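3-dehydroquinate dehydratase (Enterococcus faecalis, PDB 4PH6) catalyses the cis-dehydration of 3-dehydroquinate to 3-dehydroshikimate, the third step of the chorismate pathway, through an imine (Schiff-base) intermediate. Local coordinates at residues A[100-104]-A[116-122]; A[127-132]-A[166-170]. All blocks are in the same frame, centred on the assembly; numbering follows the deposited sequence.

Contact 1. Residues A[100-104]-A[116-122]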
ATOM      1  N   TYR A 100      24.284  10.119  26.262  1.00 12.20           N
ATOM      2  CA  TYR A 100      23.182   9.323  25.778  1.00 10.95           C
ATOM      3  C   TYR A 100      22.741   8.343  26.866  1.00 11.54           C
ATOM      4  O   TYR A 100      21.573   8.329  27.267  1.00 10.30           O
ATOM      5  CB  TYR A 100      23.574   8.588  24.496  1.00 10.21           C
ATOM      6  CG  TYR A 100      22.503   7.674  23.949  1.00 10.73           C
ATOM      7  CD1 TYR A 100      21.445   8.179  23.205  1.00  8.96           C
ATOM      8  CD2 TYR A 100      22.562   6.298  24.152  1.00  9.56           C
ATOM      9  CE1 TYR A 100      20.458   7.336  22.692  1.00  8.66           C
ATOM     10  CE2 TYR A 100      21.586   5.454  23.641  1.00  7.74           C
ATOM     11  CZ  TYR A 100      20.539   5.979  22.909  1.00  9.63           C
ATOM     12  OH  TYR A 100      19.567   5.140  22.399  1.00  6.75           O
ATOM     13  N   PHE A 101      23.677   7.552  27.378  1.00 10.97           N
ATOM     14  CA  PHE A 101      23.321   6.554  28.383  1.00 21.95           C
ATOM     15  C   PHE A 101      23.026   7.155  29.761  1.00 16.12           C
ATOM     16  O   PHE A 101      22.191   6.625  30.498  1.00 16.79           O
ATOM     17  CB  PHE A 101      24.422   5.498  28.484  1.00 11.09           C
ATOM     18  CG  PHE A 101      24.432   4.557  27.324  1.00 15.31           C
ATOM     19  CD1 PHE A 101      23.481   3.563  27.224  1.00  9.30           C
ATOM     20  CD2 PHE A 101      25.371   4.682  26.314  1.00 14.50           C
ATOM     21  CE1 PHE A 101      23.481   2.696  26.161  1.00  8.63           C
ATOM     22  CE2 PHE A 101      25.375   3.821  25.255  1.00  9.46           C
ATOM     23  CZ  PHE A 101      24.430   2.823  25.174  1.00 11.49           C
ATOM     24  N   ALA A 102      23.686   8.254  30.106  1.00 12.96           N
ATOM     25  CA  ALA A 102      23.442   8.906  31.399  1.00 17.27           C
ATOM     26  C   ALA A 102      22.012   9.472  31.495  1.00 17.52           C
ATOM     27  O   ALA A 102      21.349   9.357  32.538  1.00 16.83           O
ATOM     28  CB  ALA A 102      24.468  10.004  31.634  1.00 15.63           C
ATOM     29  N   LEU A 103      21.546  10.069  30.398  1.00 16.75           N
ATOM     30  CA  LEU A 103      20.185  10.614  30.313  1.00 14.61           C
ATOM     31  C   LEU A 103      19.131   9.531  30.505  1.00 14.81           C
ATOM     32  O   LEU A 103      18.189   9.694  31.283  1.00 11.69           O
ATOM     33  CB  LEU A 103      19.959  11.299  28.969  1.00 12.31           C
ATOM     34  CG  LEU A 103      18.559  11.877  28.703  1.00 13.98           C
ATOM     35  CD1 LEU A 103      17.977  12.617  29.906  1.00 12.98           C
ATOM     36  CD2 LEU A 103      18.588  12.797  27.490  1.00 22.96           C
ATOM     37  N   TYR A 104      19.289   8.438  29.768  1.00 10.86           N
ATOM     38  CA  TYR A 104      18.357   7.324  29.844  1.00 11.53           C
ATOM     39  C   TYR A 104      18.333   6.689  31.243  1.00 17.13           C
ATOM     40  O   TYR A 104      17.257   6.397  31.772  1.00 22.76           O
ATOM     41  CB  TYR A 104      18.711   6.270  28.790  1.00 12.16           C
ATOM     42  CG  TYR A 104      18.147   6.535  27.403  1.00  8.04           C
ATOM     43  CD1 TYR A 104      17.258   7.581  27.166  1.00 10.13           C
ATOM     44  CD2 TYR A 104      18.481   5.709  26.335  1.00 10.48           C
ATOM     45  CE1 TYR A 104      16.731   7.799  25.899  1.00 11.01           C
ATOM     46  CE2 TYR A 104      17.967   5.918  25.076  1.00  7.02           C
ATOM     47  CZ  TYR A 104      17.089   6.957  24.859  1.00 16.59           C
ATOM     48  OH  TYR A 104      16.582   7.151  23.588  1.00  8.72           O
ATOM     49  N   LEU A 116      10.879   2.591  26.267  1.00  8.39           N
ATOM     50  CA  LEU A 116      12.153   3.262  26.060  1.00 13.33           C
ATOM     51  C   LEU A 116      12.746   2.821  24.732  1.00 13.40           C
ATOM     52  O   LEU A 116      12.879   1.620  24.461  1.00  7.97           O
ATOM     53  CB  LEU A 116      13.130   2.968  27.219  1.00 14.33           C
ATOM     54  CG  LEU A 116      14.530   3.601  27.208  1.00 11.86           C
ATOM     55  CD1 LEU A 116      14.472   5.111  26.964  1.00  9.47           C
ATOM     56  CD2 LEU A 116      15.300   3.278  28.503  1.00  7.95           C
ATOM     57  N   ASP A 117      13.080   3.809  23.909  1.00  6.16           N
ATOM     58  CA  ASP A 117      13.734   3.600  22.635  1.00  7.80           C
ATOM     59  C   ASP A 117      15.264   3.519  22.809  1.00 13.99           C
ATOM     60  O   ASP A 117      15.891   4.441  23.333  1.00  9.73           O
ATOM     61  CB  ASP A 117      13.361   4.735  21.662  1.00  6.76           C
ATOM     62  CG  ASP A 117      14.044   4.602  20.304  1.00  8.75           C
ATOM     63  OD1 ASP A 117      15.276   4.780  20.248  1.00  8.97           O
ATOM     64  OD2 ASP A 117      13.348   4.375  19.287  1.00  7.72           O
ATOM     65  N   ILE A 118      15.855   2.420  22.350  1.00  7.82           N
ATOM     66  CA  ILE A 118      17.300   2.238  22.399  1.00  8.38           C
ATOM     67  C   ILE A 118      17.805   1.741  21.043  1.00  8.86           C
ATOM     68  O   ILE A 118      17.339   0.736  20.524  1.00  8.56           O
ATOM     69  CB  ILE A 118      17.717   1.243  23.491  1.00  8.45           C
ATOM     70  CG1 ILE A 118      17.238   1.727  24.863  1.00  8.13           C
ATOM     71  CG2 ILE A 118      19.249   1.023  23.481  1.00  9.52           C
ATOM     72  CD1 ILE A 118      17.516   0.758  25.985  1.00  8.27           C
ATOM     73  N   GLU A 119      18.751   2.461  20.464  1.00 13.35           N
ATOM     74  CA  GLU A 119      19.273   2.076  19.165  1.00 16.68           C
ATOM     75  C   GLU A 119      20.121   0.807  19.253  1.00 10.82           C
ATOM     76  O   GLU A 119      21.026   0.703  20.080  1.00 11.34           O
ATOM     77  CB  GLU A 119      20.054   3.233  18.561  1.00 13.15           C
ATOM     78  CG  GLU A 119      19.149   4.418  18.300  1.00 13.47           C
ATOM     79  CD  GLU A 119      19.864   5.637  17.772  1.00 15.82           C
ATOM     80  OE1 GLU A 119      21.106   5.612  17.624  1.00 17.44           O
ATOM     81  OE2 GLU A 119      19.167   6.640  17.515  1.00 20.01           O
ATOM     82  N   LEU A 120      19.777  -0.160  18.404  1.00 10.72           N
ATOM     83  CA  LEU A 120      20.498  -1.421  18.296  1.00 11.26           C
ATOM     84  C   LEU A 120      22.012  -1.230  18.306  1.00 12.52           C
ATOM     85  O   LEU A 120      22.727  -1.985  18.962  1.00 12.97           O
ATOM     86  CB  LEU A 120      20.077  -2.162  17.016  1.00 11.33           C
ATOM     87  CG  LEU A 120      20.889  -3.384  16.553  1.00 12.15           C
ATOM     88  CD1 LEU A 120      20.763  -4.560  17.532  1.00 12.11           C
ATOM     89  CD2 LEU A 120      20.504  -3.820  15.135  1.00 12.41           C
ATOM     90  N   PHE A 121      22.499  -0.237  17.576  1.00 13.18           N
ATOM     91  CA  PHE A 121      23.924  -0.044  17.328  1.00 16.13           C
ATOM     92  C   PHE A 121      24.706   0.739  18.393  1.00 20.90           C
ATOM     93  O   PHE A 121      25.857   0.859  18.295  1.00 24.92           O
ATOM     94  CB  PHE A 121      24.221   0.535  15.931  1.00 19.86           C
ATOM     95  CG  PHE A 121      23.928  -0.411  14.814  1.00 21.13           C
ATOM     96  CD1 PHE A 121      23.201  -0.020  13.756  1.00 21.58           C
ATOM     97  CD2 PHE A 121      24.343  -1.687  14.855  1.00 27.84           C
ATOM     98  CE1 PHE A 121      22.899  -0.876  12.742  1.00 23.66           C
ATOM     99  CE2 PHE A 121      24.031  -2.559  13.845  1.00 27.10           C
ATOM    100  CZ  PHE A 121      23.311  -2.154  12.781  1.00 20.32           C
ATOM    101  N   ALA A 122      24.035   1.253  19.395  1.00 14.14           N
ATOM    102  CA  ALA A 122      24.684   1.919  20.487  1.00 15.51           C
ATOM    103  C   ALA A 122      25.431   0.889  21.257  1.00 15.24           C
ATOM    104  O   ALA A 122      25.160  -0.235  21.149  1.00 15.39           O
ATOM    105  CB  ALA A 122      23.689   2.617  21.381  1.00 13.63           C
TER
HETATM  106  O   HOH W   1      17.595   5.761  20.898  1.00  4.90           O
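In this (beta/alpha)8 barrel, helix 97-110 packs on strand 115-119 within the beta-alpha-beta unit that begins at strand 80-83; the short segments run nearly antiparallel (164°), their axes 11.1 Å apart. Two tyrosines one helical turn apart, Y104 and Y100, carry much of the contact. The Y104 ring lies under L116, whose CD1 sits 3.6 Å from the ring centroid, almost on the normal, a CH-pi contact over the face; the Y104 hydroxyl is hydrogen-bonded to F84 N, just after strand 80-83. Y100 reaches the strand further on, where E119 N donates a weak hydrogen bond to Y100 OH (3.4 Å). Beyond the strand, a type I turn from E119 to A122 brings A122 CB within 3.9 Å of F101 CZ. D117 forms a salt bridge with R85, predicted to bind substrate, which places this strand beside the probable active site. Water 1 joins both tyrosines to D117: it is 2.6 Å from Y100 OH and 3.2 Å from Y104 OH, and donates to D117 OD1 at 2.6 Å.

Contact 2. Residues A[127-132]-A[166-170]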
ATOM      1  N   ALA A 127      24.199  -0.587  26.785  1.00 13.90           N
ATOM      2  CA  ALA A 127      22.781  -0.665  26.464  1.00 12.49           C
ATOM      3  C   ALA A 127      22.135  -1.844  27.177  1.00 14.20           C
ATOM      4  O   ALA A 127      21.025  -1.722  27.683  1.00 11.12           O
ATOM      5  CB  ALA A 127      22.564  -0.755  24.940  1.00 12.19           C
ATOM      6  N   ASP A 128      22.827  -2.982  27.225  1.00 12.91           N
ATOM      7  CA  ASP A 128      22.265  -4.146  27.897  1.00 12.48           C
ATOM      8  C   ASP A 128      22.025  -3.860  29.381  1.00 12.54           C
ATOM      9  O   ASP A 128      20.972  -4.202  29.929  1.00 11.80           O
ATOM     10  CB  ASP A 128      23.179  -5.364  27.725  1.00 13.47           C
ATOM     11  CG  ASP A 128      23.066  -5.976  26.340  1.00 19.60           C
ATOM     12  OD1 ASP A 128      22.175  -5.543  25.574  1.00 17.86           O
ATOM     13  OD2 ASP A 128      23.847  -6.897  26.024  1.00 17.78           O
ATOM     14  N   THR A 129      22.995  -3.221  30.022  1.00 13.55           N
ATOM     15  CA  THR A 129      22.865  -2.891  31.433  1.00 16.52           C
ATOM     16  C   THR A 129      21.664  -1.979  31.640  1.00 14.66           C
ATOM     17  O   THR A 129      20.920  -2.141  32.600  1.00 20.61           O
ATOM     18  CB  THR A 129      24.140  -2.214  31.982  1.00 15.22           C
ATOM     19  OG1 THR A 129      25.263  -3.064  31.739  1.00 16.40           O
ATOM     20  CG2 THR A 129      24.015  -1.942  33.476  1.00 15.69           C
ATOM     21  N   LEU A 130      21.487  -1.029  30.724  1.00 12.19           N
ATOM     22  CA  LEU A 130      20.351  -0.115  30.739  1.00 14.12           C
ATOM     23  C   LEU A 130      19.013  -0.848  30.546  1.00 14.65           C
ATOM     24  O   LEU A 130      18.029  -0.576  31.245  1.00 13.76           O
ATOM     25  CB  LEU A 130      20.521   0.948  29.658  1.00 11.07           C
ATOM     26  CG  LEU A 130      19.314   1.866  29.465  1.00 20.55           C
ATOM     27  CD1 LEU A 130      19.069   2.705  30.733  1.00 10.29           C
ATOM     28  CD2 LEU A 130      19.498   2.755  28.233  1.00 18.07           C
ATOM     29  N   ILE A 131      18.989  -1.778  29.601  1.00 11.64           N
ATOM     30  CA  ILE A 131      17.794  -2.567  29.330  1.00 16.31           C
ATOM     31  C   ILE A 131      17.241  -3.246  30.591  1.00 14.85           C
ATOM     32  O   ILE A 131      16.043  -3.144  30.874  1.00 11.86           O
ATOM     33  CB  ILE A 131      18.069  -3.647  28.264  1.00  9.04           C
ATOM     34  CG1 ILE A 131      18.356  -2.997  26.910  1.00  8.98           C
ATOM     35  CG2 ILE A 131      16.878  -4.586  28.157  1.00  8.31           C
ATOM     36  CD1 ILE A 131      18.880  -3.961  25.859  1.00  9.35           C
ATOM     37  N   HIS A 132      18.111  -3.928  31.341  1.00  9.91           N
ATOM     38  CA  HIS A 132      17.679  -4.629  32.549  1.00 20.68           C
ATOM     39  C   HIS A 132      17.233  -3.673  33.645  1.00 10.13           C
ATOM     40  O   HIS A 132      16.296  -3.987  34.382  1.00  9.87           O
ATOM     41  CB  HIS A 132      18.787  -5.546  33.077  1.00 11.33           C
ATOM     42  CG  HIS A 132      19.191  -6.595  32.094  1.00 13.90           C
ATOM     43  ND1 HIS A 132      18.282  -7.417  31.469  1.00 14.40           N
ATOM     44  CD2 HIS A 132      20.406  -6.930  31.602  1.00 19.31           C
ATOM     45  CE1 HIS A 132      18.911  -8.216  30.637  1.00 14.75           C
ATOM     46  NE2 HIS A 132      20.207  -7.946  30.695  1.00 20.37           N
ATOM     47  N   MET A 166      17.121 -10.843  19.713  1.00  9.36           N
ATOM     48  CA  MET A 166      18.129 -11.586  20.474  1.00 13.01           C
ATOM     49  C   MET A 166      18.644 -10.800  21.673  1.00 13.77           C
ATOM     50  O   MET A 166      19.087 -11.386  22.662  1.00 16.91           O
ATOM     51  CB  MET A 166      19.319 -11.964  19.586  1.00 10.84           C
ATOM     52  CG  MET A 166      19.030 -13.042  18.559  1.00 13.09           C
ATOM     53  SD  MET A 166      20.395 -13.300  17.407  1.00 18.01           S
ATOM     54  CE  MET A 166      19.678 -14.569  16.375  1.00 18.68           C
ATOM     55  N   ARG A 167      18.621  -9.477  21.566  1.00  9.75           N
ATOM     56  CA  ARG A 167      19.047  -8.618  22.662  1.00  9.93           C
ATOM     57  C   ARG A 167      17.866  -8.323  23.569  1.00 12.25           C
ATOM     58  O   ARG A 167      17.882  -7.326  24.284  1.00 14.22           O
ATOM     59  CB  ARG A 167      19.631  -7.290  22.154  1.00 11.59           C
ATOM     60  CG  ARG A 167      20.817  -7.394  21.198  1.00 13.35           C
ATOM     61  CD  ARG A 167      22.153  -7.083  21.872  1.00  9.87           C
ATOM     62  NE  ARG A 167      22.144  -5.845  22.654  1.00  9.75           N
ATOM     63  CZ  ARG A 167      22.322  -4.620  22.160  1.00 12.89           C
ATOM     64  NH1 ARG A 167      22.511  -4.438  20.855  1.00 14.65           N
ATOM     65  NH2 ARG A 167      22.296  -3.568  22.976  1.00  9.26           N
ATOM     66  N   GLN A 168      16.831  -9.160  23.505  1.00 16.83           N
ATOM     67  CA  GLN A 168      15.670  -9.069  24.401  1.00 10.22           C
ATOM     68  C   GLN A 168      14.865  -7.764  24.268  1.00 14.63           C
ATOM     69  O   GLN A 168      14.357  -7.227  25.256  1.00 13.70           O
ATOM     70  CB  GLN A 168      16.109  -9.254  25.860  1.00 10.97           C
ATOM     71  CG  GLN A 168      16.883 -10.541  26.142  1.00 22.01           C
ATOM     72  CD  GLN A 168      17.313 -10.680  27.603  1.00 31.32           C
ATOM     73  OE1 GLN A 168      16.532 -10.419  28.523  1.00 35.03           O
ATOM     74  NE2 GLN A 168      18.562 -11.088  27.818  1.00 30.49           N
ATOM     75  N   ALA A 169      14.737  -7.260  23.046  1.00 14.52           N
ATOM     76  CA  ALA A 169      13.803  -6.174  22.798  1.00 10.06           C
ATOM     77  C   ALA A 169      12.373  -6.638  23.064  1.00 12.68           C
ATOM     78  O   ALA A 169      12.002  -7.769  22.747  1.00  9.55           O
ATOM     79  CB  ALA A 169      13.924  -5.673  21.382  1.00  8.58           C
ATOM     80  N   ASP A 170      11.572  -5.766  23.658  1.00  8.84           N
ATOM     81  CA  ASP A 170      10.143  -6.017  23.722  1.00 13.67           C
ATOM     82  C   ASP A 170       9.504  -5.730  22.353  1.00  9.34           C
ATOM     83  O   ASP A 170       8.544  -6.381  21.952  1.00  8.45           O
ATOM     84  CB  ASP A 170       9.512  -5.175  24.827  1.00  9.69           C
ATOM     85  CG  ASP A 170       9.955  -5.629  26.209  1.00  9.62           C
ATOM     86  OD1 ASP A 170       9.789  -6.825  26.512  1.00 17.02           O
ATOM     87  OD2 ASP A 170      10.498  -4.807  26.978  1.00  9.67           O
TER
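A salt bridge flanked by van der Waals contacts of A127 and I131 with R167 joins helix 124-136, on the outside of the barrel, to the loop that leads from helix 154-166 into strand 171-176. R167 has the largest area covered here. Its side chain extends along the helix surface, and both NE and NH2 donate to the same carboxylate oxygen, D128 OD1, at 2.9 and 3.3 Å; the shorter bond is also the straighter (159° against 138°). The acid lies at the edge of the guanidinium, close to its plane, as does A127 CB, 3.4 Å from R167 NH2. One turn after A127, I131 points toward the loop and sets its CD1 3.8 Å from R167 O, so the backbone of the loop meets an apolar side chain. Q168, with positive phi, is the C-prime residue of a Schellman motif that ends helix 154-166 and turns the chain toward the next strand. From there its side chain reaches the exposed margin, with Q168 OE1 3.9 Å from H132 CE1 at the ring edge. R167 and I131 also touch strand 140-147, at L143 and I141 respectively, while A127 and I131 rest on I118 of strand 115-119 and A127 meets F101 of helix 97-110.

Helix 124-136 is the common neighbour: it follows strand 115-119 in the chain, supplies one side of contact 2 and packs against both elements of contact 1. L130 CD2 lies 3.6 Å from both I118 CD1 and Y104 CB, and F101 CE1 lies 3.4 Å from A127 N. Contact 1 is buried between helix and strand, and its polar part consists of tyrosine hydroxyls, a water and the strand, whose D117 and E119 carry salt bridges to R85, predicted to bind substrate. Contact 2 is only partly buried, with an ion pair toward the outside. R167 spans the two: while D128 takes NE and NH2, R167 NH1 probably hydrogen-bonds to L120 O (3.1 Å), in the turn after strand 115-119.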